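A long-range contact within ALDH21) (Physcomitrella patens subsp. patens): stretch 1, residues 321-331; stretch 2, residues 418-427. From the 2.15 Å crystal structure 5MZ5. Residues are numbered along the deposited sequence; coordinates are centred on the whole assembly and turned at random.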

# COMPACT_ATOMS: atom_id res chain seq x y z
N ILE A 321 20.55 -7.80 -20.49
CA ILE A 321 19.22 -7.92 -21.12
C ILE A 321 19.30 -7.79 -22.66
O ILE A 321 18.28 -7.56 -23.31
CB ILE A 321 18.13 -7.01 -20.50
CG1 ILE A 321 18.53 -5.50 -20.53
CG2 ILE A 321 17.78 -7.51 -19.09
CD1 ILE A 321 17.46 -4.48 -19.94
N HIS A 322 20.50 -8.00 -23.24
CA HIS A 322 20.70 -8.04 -24.69
C HIS A 322 19.77 -9.11 -25.29
O HIS A 322 19.62 -10.17 -24.69
CB HIS A 322 22.18 -8.38 -24.97
CG HIS A 322 22.45 -9.00 -26.32
ND1 HIS A 322 23.13 -10.20 -26.44
CD2 HIS A 322 22.16 -8.53 -27.56
CE1 HIS A 322 23.18 -10.45 -27.73
NE2 HIS A 322 22.61 -9.48 -28.44
N MET A 323 19.10 -8.82 -26.42
CA MET A 323 18.23 -9.82 -27.07
C MET A 323 19.12 -10.80 -27.84
O MET A 323 19.61 -10.49 -28.94
CB MET A 323 17.17 -9.16 -27.96
CG MET A 323 16.21 -10.14 -28.64
SD MET A 323 15.33 -9.30 -29.99
CE MET A 323 16.63 -9.30 -31.26
N GLN A 324 19.38 -11.96 -27.23
CA GLN A 324 20.25 -12.98 -27.81
C GLN A 324 19.51 -13.93 -28.75
O GLN A 324 20.10 -14.42 -29.70
CB GLN A 324 20.95 -13.76 -26.69
CG GLN A 324 22.13 -14.60 -27.18
CD GLN A 324 22.86 -15.25 -26.03
OE1 GLN A 324 23.21 -14.60 -25.03
NE2 GLN A 324 23.09 -16.55 -26.12
N ARG A 325 18.22 -14.21 -28.46
CA ARG A 325 17.41 -15.16 -29.23
C ARG A 325 16.13 -14.52 -29.75
O ARG A 325 15.41 -13.85 -29.00
CB ARG A 325 17.08 -16.41 -28.39
CG ARG A 325 18.32 -17.15 -27.84
CD ARG A 325 17.92 -18.29 -26.93
NE ARG A 325 17.40 -17.85 -25.63
CZ ARG A 325 16.33 -18.37 -25.03
NH1 ARG A 325 15.98 -17.95 -23.83
NH2 ARG A 325 15.62 -19.32 -25.63
N LEU A 326 15.88 -14.70 -31.06
CA LEU A 326 14.73 -14.13 -31.73
C LEU A 326 13.89 -15.24 -32.36
O LEU A 326 14.38 -15.96 -33.23
CB LEU A 326 15.20 -13.09 -32.77
CG LEU A 326 14.16 -12.35 -33.61
CD1 LEU A 326 13.00 -11.78 -32.74
CD2 LEU A 326 14.82 -11.27 -34.46
N TYR A 327 12.63 -15.37 -31.90
CA TYR A 327 11.64 -16.36 -32.34
C TYR A 327 10.56 -15.64 -33.13
O TYR A 327 9.86 -14.78 -32.59
CB TYR A 327 11.05 -17.12 -31.12
CG TYR A 327 12.13 -17.87 -30.36
CD1 TYR A 327 12.54 -19.14 -30.76
CD2 TYR A 327 12.79 -17.28 -29.29
CE1 TYR A 327 13.57 -19.81 -30.11
CE2 TYR A 327 13.83 -17.93 -28.63
CZ TYR A 327 14.22 -19.20 -29.05
OH TYR A 327 15.25 -19.83 -28.40
N VAL A 328 10.49 -15.94 -34.43
CA VAL A 328 9.53 -15.29 -35.33
C VAL A 328 8.55 -16.32 -35.89
O VAL A 328 8.97 -17.38 -36.34
CB VAL A 328 10.27 -14.51 -36.46
CG1 VAL A 328 9.28 -13.80 -37.38
CG2 VAL A 328 11.28 -13.51 -35.87
N HIS A 329 7.25 -16.01 -35.84
CA HIS A 329 6.24 -16.90 -36.37
C HIS A 329 6.47 -17.12 -37.89
O HIS A 329 6.84 -16.19 -38.61
CB HIS A 329 4.84 -16.38 -36.07
CG HIS A 329 3.76 -17.32 -36.50
ND1 HIS A 329 3.21 -17.25 -37.75
CD2 HIS A 329 3.20 -18.36 -35.84
CE1 HIS A 329 2.32 -18.22 -37.81
NE2 HIS A 329 2.28 -18.92 -36.68
N GLU A 330 6.28 -18.38 -38.35
CA GLU A 330 6.48 -18.84 -39.72
C GLU A 330 5.85 -17.94 -40.80
O GLU A 330 6.46 -17.78 -41.86
CB GLU A 330 6.03 -20.30 -39.89
CG GLU A 330 4.54 -20.53 -39.66
CD GLU A 330 4.03 -21.96 -39.75
OE1 GLU A 330 2.95 -22.21 -39.17
OE2 GLU A 330 4.68 -22.82 -40.38
N ARG A 331 4.64 -17.35 -40.54
CA ARG A 331 3.98 -16.48 -41.54
C ARG A 331 4.72 -15.14 -41.73
O ARG A 331 4.58 -14.51 -42.78
CB ARG A 331 2.47 -16.27 -41.21
CG ARG A 331 2.20 -15.15 -40.20
CD ARG A 331 0.77 -15.07 -39.65
NE ARG A 331 0.52 -13.77 -39.02
CZ ARG A 331 0.81 -13.45 -37.75
NH1 ARG A 331 1.32 -14.36 -36.93
NH2 ARG A 331 0.57 -12.23 -37.30
N PRO A 418 27.56 -8.66 -30.01
CA PRO A 418 26.51 -8.27 -30.97
C PRO A 418 26.09 -9.44 -31.86
O PRO A 418 26.33 -9.44 -33.07
CB PRO A 418 27.14 -7.09 -31.72
CG PRO A 418 28.62 -7.39 -31.70
CD PRO A 418 28.90 -8.20 -30.45
N VAL A 419 25.50 -10.47 -31.23
CA VAL A 419 25.10 -11.72 -31.86
C VAL A 419 23.66 -12.04 -31.54
O VAL A 419 23.29 -12.07 -30.36
CB VAL A 419 26.04 -12.92 -31.51
CG1 VAL A 419 25.71 -14.15 -32.38
CG2 VAL A 419 27.50 -12.56 -31.67
N VAL A 420 22.86 -12.31 -32.59
CA VAL A 420 21.44 -12.68 -32.48
C VAL A 420 21.20 -14.04 -33.11
O VAL A 420 21.58 -14.28 -34.26
CB VAL A 420 20.49 -11.60 -33.06
CG1 VAL A 420 19.03 -12.05 -33.00
CG2 VAL A 420 20.66 -10.26 -32.34
N LEU A 421 20.57 -14.95 -32.35
CA LEU A 421 20.21 -16.27 -32.83
C LEU A 421 18.75 -16.27 -33.26
O LEU A 421 17.86 -16.10 -32.43
CB LEU A 421 20.48 -17.36 -31.78
CG LEU A 421 21.92 -17.49 -31.26
CD1 LEU A 421 22.09 -18.79 -30.56
CD2 LEU A 421 22.95 -17.39 -32.38
N LEU A 422 18.53 -16.42 -34.57
CA LEU A 422 17.21 -16.41 -35.20
C LEU A 422 16.60 -17.80 -35.33
O LEU A 422 17.27 -18.74 -35.75
CB LEU A 422 17.31 -15.73 -36.58
CG LEU A 422 16.03 -15.55 -37.40
CD1 LEU A 422 14.97 -14.69 -36.67
CD2 LEU A 422 16.35 -14.92 -38.74
N TYR A 423 15.31 -17.90 -34.98
CA TYR A 423 14.52 -19.14 -35.05
C TYR A 423 13.11 -18.86 -35.55
O TYR A 423 12.57 -17.77 -35.35
CB TYR A 423 14.43 -19.82 -33.67
CG TYR A 423 15.77 -20.17 -33.06
CD1 TYR A 423 16.45 -21.33 -33.43
CD2 TYR A 423 16.37 -19.34 -32.11
CE1 TYR A 423 17.69 -21.65 -32.89
CE2 TYR A 423 17.61 -19.65 -31.55
CZ TYR A 423 18.26 -20.81 -31.94
OH TYR A 423 19.49 -21.14 -31.40
N LYS A 424 12.52 -19.88 -36.16
CA LYS A 424 11.16 -19.88 -36.67
C LYS A 424 10.33 -20.78 -35.75
O LYS A 424 10.85 -21.76 -35.22
CB LYS A 424 11.15 -20.45 -38.10
CG LYS A 424 9.79 -20.41 -38.81
CD LYS A 424 9.81 -20.99 -40.24
CE LYS A 424 10.12 -22.46 -40.41
NZ LYS A 424 10.34 -22.78 -41.85
N TYR A 425 9.05 -20.45 -35.58
CA TYR A 425 8.12 -21.29 -34.82
C TYR A 425 6.76 -21.30 -35.52
O TYR A 425 6.45 -20.38 -36.29
CB TYR A 425 8.03 -20.88 -33.32
CG TYR A 425 7.29 -19.58 -33.09
CD1 TYR A 425 5.90 -19.55 -32.99
CD2 TYR A 425 7.98 -18.37 -32.96
CE1 TYR A 425 5.22 -18.35 -32.81
CE2 TYR A 425 7.31 -17.17 -32.74
CZ TYR A 425 5.93 -17.17 -32.66
OH TYR A 425 5.27 -15.98 -32.51
N SER A 426 5.96 -22.33 -35.24
CA SER A 426 4.61 -22.46 -35.79
C SER A 426 3.56 -22.41 -34.68
O SER A 426 2.42 -22.01 -34.93
CB SER A 426 4.46 -23.76 -36.58
OG SER A 426 4.87 -24.89 -35.82
N ASP A 427 3.94 -22.85 -33.46
CA ASP A 427 3.05 -22.86 -32.30
C ASP A 427 3.51 -21.86 -31.23
O ASP A 427 4.65 -21.93 -30.77
CB ASP A 427 2.92 -24.29 -31.73
CG ASP A 427 1.90 -24.40 -30.61
OD1 ASP A 427 0.71 -24.20 -30.88
OD2 ASP A 427 2.30 -24.70 -29.48

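Two parallel strands whose touching residues lie at least 94 positions apart in sequence are joined by a ladder of backbone hydrogen bonds and by side chains packed on both faces of the sheet, burying 874 Å² summed over both sides. Before the ladder begins, His322 points toward stretch 2 and lays its ring edge against a carbonyl, CE1 lying 3.1 Å from Val419 O. Met323 follows, its long flexible chain bringing CE to 4.0 Å from Val420 CG1.

The ladder opens at Gln324, whose O accepts from Leu421 N at 2.7 Å. Gln324 itself points away, and its amide is satisfied elsewhere in the structure. Arg325 pairs with Leu421 but contributes no backbone hydrogen bond to it; its guanidinium leads away, and Arg325 NH2 donates to Tyr327 OH (2.8 Å), which gives a buried charged group a polar partner.

Leu326 bonds twice, as is typical of parallel strands: its N donates to Leu421 O (2.8 Å) and its O accepts from Tyr423 N (2.8 Å). Its branched side chain suits the face it shares with Val328 and Leu422, all three buried, with Leu326 CG 3.9 Å from Leu422 CD1; Lys424, farther along that face, is exposed. On the other face, the wide, flat ring of Tyr327 reaches its neighbour Tyr423, nearly parallel but slid apart so that they barely overlap; Tyr327 CE1 approaches Tyr423 CD2 to 3.5 Å.

Val328 repeats the double pattern, N to Tyr423 O at 2.9 Å and O from Tyr425 N at 3.2 Å, while its compact CG2 rests 4.0 Å from Leu422 CD1. His329 places CA over the face of the Tyr425 ring, 3.8 Å from its centroid, and its flat ring can present an edge toward that face. Glu330 N closes the ladder on Tyr425 O (2.9 Å); its exposed position suits its charge.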